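Local coordinates for neural-cadherin (Drosophila melanogaster, PDB 3UBF), which mediates calcium-dependent cell adhesion, preferentially by homophilic binding between cells, at residues K209-A221 and I233-I246. Sequence-based numbering, arbitrary orientation.
Sequences KRAPQFYMPSYEA and IISIKAKSFADREI. With ZN (zinc ion), chain E; ZN (zinc ion), chain M.
Tyr219 and Ile236 pack ring against branch where strand 219-221 packs across 233-236 from the facing sheet. With CG beside the backbone N (chi1 -67°), the tyrosine is laid across the second segment, and each of its atoms meets something. CB and the near ring edge touch CD1 of Ile234; the ring centre lies under Ile236 CG1, 3.7 Å from the centroid and almost on the normal, while Met216 CB covers the opposite face. At the tip, OH receives a weak bond from Met216 N and is 2.7 Å from a water in the ring plane; that water accepts a hydrogen bond from Lys237 N. The ring is thus clamped on both faces and its hydroxyl tied to the backbone.

Farther along, a short antiparallel ladder joins the segments. Lys239 N donates to Gln213 O at 2.6 Å, nearly straight at 173°, and Gln213 N returns a bond to Lys239 O; Tyr215 N then reaches Lys237 O at 2.9 Å. Phe214 takes Ala238 CB over one ring face and Ile236 CG2 against CE2 at 3.4 Å, whereas the Tyr215 ring lies alongside the Lys237 chain, whose CE approaches CE1. At the other end Phe241 turns back over 209-221: Arg210 CD sits 3.9 Å from the centroid of its ring, and Gln213 OE1 meets the ring edge in plane.

Strand 213-214 forms the edge of the sheet that continues through 232-239 and 268-271, and 219-224 then crosses to pair with 300-310, the strand switch of a cadherin beta-sandwich. Phe214, Ile236 and Ala238 face strand 285-294 in its interior, while Arg210 and Gln213 hydrogen-bond to Ala115 and Pro112, joining this third domain to the preceding one.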
loop_
_atom_site.group_PDB
_atom_site.type_symbol
_atom_site.label_atom_id
_atom_site.label_comp_id
_atom_site.label_asym_id
_atom_site.label_seq_id
_atom_site.Cartn_x
_atom_site.Cartn_y
_atom_site.Cartn_z
ATOM N N LYS A 209 -10.593 -26.045 6.262
ATOM C CA LYS A 209 -9.467 -25.713 7.125
ATOM C C LYS A 209 -8.163 -25.735 6.339
ATOM O O LYS A 209 -8.067 -26.390 5.295
ATOM C CB LYS A 209 -9.402 -26.657 8.340
ATOM C CG LYS A 209 -9.248 -28.136 7.966
ATOM C CD LYS A 209 -9.387 -29.049 9.175
ATOM C CE LYS A 209 -9.124 -30.496 8.785
ATOM N NZ LYS A 209 -8.900 -31.383 9.968
ATOM N N ARG A 210 -7.175 -24.998 6.845
ATOM C CA ARG A 210 -5.830 -24.956 6.269
ATOM C C ARG A 210 -4.886 -24.605 7.410
ATOM O O ARG A 210 -5.332 -24.209 8.482
ATOM C CB ARG A 210 -5.742 -23.911 5.153
ATOM C CG ARG A 210 -5.751 -22.465 5.669
ATOM C CD ARG A 210 -5.848 -21.413 4.559
ATOM N NE ARG A 210 -4.763 -21.555 3.599
ATOM C CZ ARG A 210 -4.827 -21.190 2.322
ATOM N NH1 ARG A 210 -3.763 -21.375 1.526
ATOM N NH2 ARG A 210 -5.946 -20.642 1.844
ATOM N N ALA A 211 -3.584 -24.723 7.168
ATOM C CA ALA A 211 -2.588 -24.550 8.212
ATOM C C ALA A 211 -2.343 -23.083 8.518
ATOM O O ALA A 211 -2.634 -22.225 7.687
ATOM C CB ALA A 211 -1.297 -25.242 7.811
ATOM N N PRO A 212 -1.792 -22.788 9.708
ATOM C CA PRO A 212 -1.525 -21.413 10.100
ATOM C C PRO A 212 -0.607 -20.756 9.097
ATOM O O PRO A 212 0.201 -21.448 8.457
ATOM C CB PRO A 212 -0.765 -21.560 11.427
ATOM C CG PRO A 212 -1.040 -22.913 11.900
ATOM C CD PRO A 212 -1.225 -23.739 10.677
ATOM N N GLN A 213 -0.750 -19.440 8.952
ATOM C CA GLN A 213 0.137 -18.655 8.117
ATOM C C GLN A 213 0.819 -17.608 8.978
ATOM O O GLN A 213 0.170 -16.871 9.739
ATOM C CB GLN A 213 -0.628 -17.984 6.985
ATOM C CG GLN A 213 0.240 -17.204 6.010
ATOM C CD GLN A 213 -0.583 -16.536 4.930
ATOM O OE1 GLN A 213 -1.787 -16.329 5.091
ATOM N NE2 GLN A 213 0.052 -16.199 3.822
ATOM N N PHE A 214 2.139 -17.556 8.851
ATOM C CA PHE A 214 2.929 -16.577 9.560
ATOM C C PHE A 214 2.706 -15.210 8.943
ATOM O O PHE A 214 2.429 -15.105 7.748
ATOM C CB PHE A 214 4.404 -16.971 9.536
ATOM C CG PHE A 214 4.755 -18.054 10.515
ATOM C CD1 PHE A 214 4.942 -19.362 10.084
ATOM C CD2 PHE A 214 4.902 -17.765 11.871
ATOM C CE1 PHE A 214 5.273 -20.384 10.994
ATOM C CE2 PHE A 214 5.229 -18.785 12.799
ATOM C CZ PHE A 214 5.420 -20.093 12.359
ATOM N N TYR A 215 2.810 -14.167 9.763
ATOM C CA TYR A 215 2.618 -12.784 9.299
ATOM C C TYR A 215 3.775 -12.258 8.455
ATOM O O TYR A 215 3.650 -11.230 7.799
ATOM C CB TYR A 215 2.262 -11.852 10.464
ATOM C CG TYR A 215 0.774 -11.827 10.702
ATOM C CD1 TYR A 215 0.181 -12.681 11.633
ATOM C CD2 TYR A 215 -0.055 -10.984 9.955
ATOM C CE1 TYR A 215 -1.184 -12.680 11.831
ATOM C CE2 TYR A 215 -1.419 -10.975 10.147
ATOM C CZ TYR A 215 -1.982 -11.831 11.085
ATOM O OH TYR A 215 -3.353 -11.835 11.281
ATOM N N MET A 216 4.892 -12.980 8.463
ATOM C CA MET A 216 5.986 -12.737 7.515
ATOM C C MET A 216 6.436 -14.078 6.907
ATOM O O MET A 216 6.459 -15.098 7.613
ATOM C CB MET A 216 7.181 -12.090 8.212
ATOM C CG MET A 216 6.830 -11.011 9.202
ATOM S SD MET A 216 7.419 -9.428 8.699
ATOM C CE MET A 216 9.154 -9.795 8.419
ATOM N N PRO A 217 6.820 -14.084 5.611
ATOM C CA PRO A 217 7.277 -15.320 4.992
ATOM C C PRO A 217 8.644 -15.772 5.519
ATOM O O PRO A 217 8.986 -16.954 5.407
ATOM C CB PRO A 217 7.352 -14.954 3.517
ATOM C CG PRO A 217 7.655 -13.508 3.525
ATOM C CD PRO A 217 6.879 -12.953 4.668
ATOM N N SER A 218 9.420 -14.839 6.064
ATOM C CA SER A 218 10.620 -15.162 6.837
ATOM C C SER A 218 10.914 -14.064 7.842
ATOM O O SER A 218 10.464 -12.935 7.698
ATOM C CB SER A 218 11.840 -15.431 5.940
ATOM O OG SER A 218 12.279 -14.264 5.263
ATOM N N TYR A 219 11.672 -14.403 8.870
ATOM C CA TYR A 219 11.991 -13.454 9.917
ATOM C C TYR A 219 13.486 -13.316 10.072
ATOM O O TYR A 219 14.232 -14.281 9.951
ATOM C CB TYR A 219 11.368 -13.891 11.238
ATOM C CG TYR A 219 9.869 -13.837 11.249
ATOM C CD1 TYR A 219 9.116 -14.896 10.758
ATOM C CD2 TYR A 219 9.198 -12.735 11.765
ATOM C CE1 TYR A 219 7.736 -14.859 10.776
ATOM C CE2 TYR A 219 7.819 -12.692 11.789
ATOM C CZ TYR A 219 7.099 -13.758 11.285
ATOM O OH TYR A 219 5.733 -13.725 11.292
ATOM N N GLU A 220 13.894 -12.097 10.382
ATOM C CA GLU A 220 15.277 -11.693 10.419
ATOM C C GLU A 220 15.399 -10.760 11.620
ATOM O O GLU A 220 14.620 -9.811 11.752
ATOM C CB GLU A 220 15.598 -10.950 9.112
ATOM C CG GLU A 220 16.823 -11.480 8.365
ATOM C CD GLU A 220 16.611 -11.623 6.835
ATOM O OE1 GLU A 220 16.478 -10.585 6.137
ATOM O OE2 GLU A 220 16.594 -12.785 6.332
ATOM N N ALA A 221 16.332 -11.043 12.523
ATOM C CA ALA A 221 16.647 -10.091 13.596
ATOM C C ALA A 221 18.139 -9.833 13.629
ATOM O O ALA A 221 18.927 -10.707 13.292
ATOM C CB ALA A 221 16.159 -10.584 14.948
ATOM N N ILE A 233 13.728 -10.325 21.506
ATOM C CA ILE A 233 14.546 -10.160 20.327
ATOM C C ILE A 233 13.656 -9.924 19.108
ATOM O O ILE A 233 13.907 -9.024 18.296
ATOM C CB ILE A 233 15.439 -11.408 20.135
ATOM C CG1 ILE A 233 16.608 -11.344 21.104
ATOM C CG2 ILE A 233 15.953 -11.557 18.693
ATOM C CD1 ILE A 233 17.331 -12.637 21.223
ATOM N N ILE A 234 12.613 -10.737 18.984
ATOM C CA ILE A 234 11.687 -10.632 17.870
ATOM C C ILE A 234 10.372 -11.289 18.261
ATOM O O ILE A 234 10.363 -12.246 19.047
ATOM C CB ILE A 234 12.298 -11.232 16.555
ATOM C CG1 ILE A 234 11.369 -11.008 15.351
ATOM C CG2 ILE A 234 12.689 -12.692 16.741
ATOM C CD1 ILE A 234 12.077 -11.051 14.013
ATOM N N SER A 235 9.271 -10.747 17.746
ATOM C CA SER A 235 7.956 -11.351 17.932
ATOM C C SER A 235 7.534 -12.038 16.658
ATOM O O SER A 235 7.551 -11.445 15.584
ATOM C CB SER A 235 6.899 -10.309 18.303
ATOM O OG SER A 235 6.776 -10.196 19.707
ATOM N N ILE A 236 7.147 -13.293 16.785
ATOM C CA ILE A 236 6.655 -14.040 15.651
ATOM C C ILE A 236 5.177 -14.333 15.853
ATOM O O ILE A 236 4.743 -14.698 16.950
ATOM C CB ILE A 236 7.496 -15.297 15.428
ATOM C CG1 ILE A 236 8.836 -14.886 14.829
ATOM C CG2 ILE A 236 6.811 -16.251 14.485
ATOM C CD1 ILE A 236 9.980 -15.609 15.419
ATOM N N LYS A 237 4.393 -14.130 14.804
ATOM C CA LYS A 237 2.975 -14.398 14.905
ATOM C C LYS A 237 2.477 -15.132 13.677
ATOM O O LYS A 237 2.879 -14.829 12.550
ATOM C CB LYS A 237 2.182 -13.108 15.128
ATOM C CG LYS A 237 0.881 -13.346 15.860
ATOM C CD LYS A 237 0.112 -12.059 16.102
ATOM C CE LYS A 237 -1.058 -11.927 15.132
ATOM N NZ LYS A 237 -2.125 -11.021 15.656
ATOM N N ALA A 238 1.613 -16.112 13.917
ATOM C CA ALA A 238 0.958 -16.834 12.848
ATOM C C ALA A 238 -0.539 -16.684 13.008
ATOM O O ALA A 238 -1.057 -16.571 14.120
ATOM C CB ALA A 238 1.367 -18.284 12.838
ATOM N N LYS A 239 -1.228 -16.646 11.880
ATOM C CA LYS A 239 -2.652 -16.480 11.872
ATOM C C LYS A 239 -3.239 -17.871 11.829
ATOM O O LYS A 239 -2.818 -18.704 11.022
ATOM C CB LYS A 239 -3.068 -15.685 10.640
ATOM C CG LYS A 239 -4.551 -15.558 10.472
ATOM C CD LYS A 239 -4.890 -14.808 9.226
ATOM C CE LYS A 239 -6.372 -14.693 9.116
ATOM N NZ LYS A 239 -6.737 -13.545 8.258
ATOM N N SER A 240 -4.193 -18.133 12.714
ATOM C CA SER A 240 -4.924 -19.376 12.673
ATOM C C SER A 240 -6.227 -19.125 11.939
ATOM O O SER A 240 -7.053 -18.314 12.382
ATOM C CB SER A 240 -5.187 -19.897 14.088
ATOM O OG SER A 240 -6.150 -20.931 14.067
ATOM N N PHE A 241 -6.420 -19.822 10.828
ATOM C CA PHE A 241 -7.640 -19.652 10.040
ATOM C C PHE A 241 -8.880 -20.259 10.680
ATOM O O PHE A 241 -10.007 -19.913 10.317
ATOM C CB PHE A 241 -7.424 -20.148 8.617
ATOM C CG PHE A 241 -6.358 -19.401 7.919
ATOM C CD1 PHE A 241 -5.044 -19.859 7.946
ATOM C CD2 PHE A 241 -6.642 -18.184 7.305
ATOM C CE1 PHE A 241 -4.045 -19.148 7.337
ATOM C CE2 PHE A 241 -5.639 -17.461 6.684
ATOM C CZ PHE A 241 -4.344 -17.933 6.704
ATOM N N ALA A 242 -8.659 -21.151 11.643
ATOM C CA ALA A 242 -9.736 -21.720 12.445
ATOM C C ALA A 242 -9.910 -20.918 13.727
ATOM O O ALA A 242 -10.670 -21.291 14.604
ATOM C CB ALA A 242 -9.427 -23.166 12.765
ATOM N N ASP A 243 -9.171 -19.821 13.827
ATOM C CA ASP A 243 -9.186 -18.943 14.997
ATOM C C ASP A 243 -8.912 -19.713 16.293
ATOM O O ASP A 243 -9.473 -19.420 17.357
ATOM C CB ASP A 243 -10.497 -18.157 15.058
ATOM C CG ASP A 243 -10.320 -16.798 15.671
ATOM O OD1 ASP A 243 -9.162 -16.304 15.691
ATOM O OD2 ASP A 243 -11.339 -16.224 16.132
ATOM N N ARG A 244 -8.010 -20.685 16.175
ATOM C CA ARG A 244 -7.665 -21.595 17.253
ATOM C C ARG A 244 -6.321 -21.238 17.884
ATOM O O ARG A 244 -5.546 -20.463 17.330
ATOM C CB ARG A 244 -7.632 -23.027 16.719
ATOM N N GLU A 245 -6.050 -21.818 19.047
ATOM C CA GLU A 245 -4.838 -21.513 19.791
ATOM C C GLU A 245 -3.578 -21.944 19.025
ATOM O O GLU A 245 -3.508 -23.048 18.482
ATOM C CB GLU A 245 -4.905 -22.151 21.189
ATOM C CG GLU A 245 -3.955 -21.541 22.232
ATOM C CD GLU A 245 -4.109 -20.022 22.402
ATOM O OE1 GLU A 245 -5.214 -19.557 22.782
ATOM O OE2 GLU A 245 -3.111 -19.298 22.174
ATOM N N ILE A 246 -2.598 -21.046 18.967
ATOM C CA ILE A 246 -1.313 -21.341 18.334
ATOM C C ILE A 246 -0.211 -21.578 19.372
ATOM O O ILE A 246 0.015 -20.738 20.248
ATOM C CB ILE A 246 -0.880 -20.200 17.398
ATOM C CG1 ILE A 246 -1.904 -19.994 16.273
ATOM C CG2 ILE A 246 0.541 -20.458 16.834
ATOM C CD1 ILE A 246 -1.683 -20.872 15.066
HETATM ZN ZN ZN E . -11.576 -13.885 17.209
HETATM ZN ZN ZN M . -2.374 -17.265 20.787
HETATM O O HOH W 1 -4.950 -22.116 10.531
HETATM O O HOH W 2 4.997 -11.662 12.865
HETATM O O HOH W 3 -9.502 -13.981 16.780
#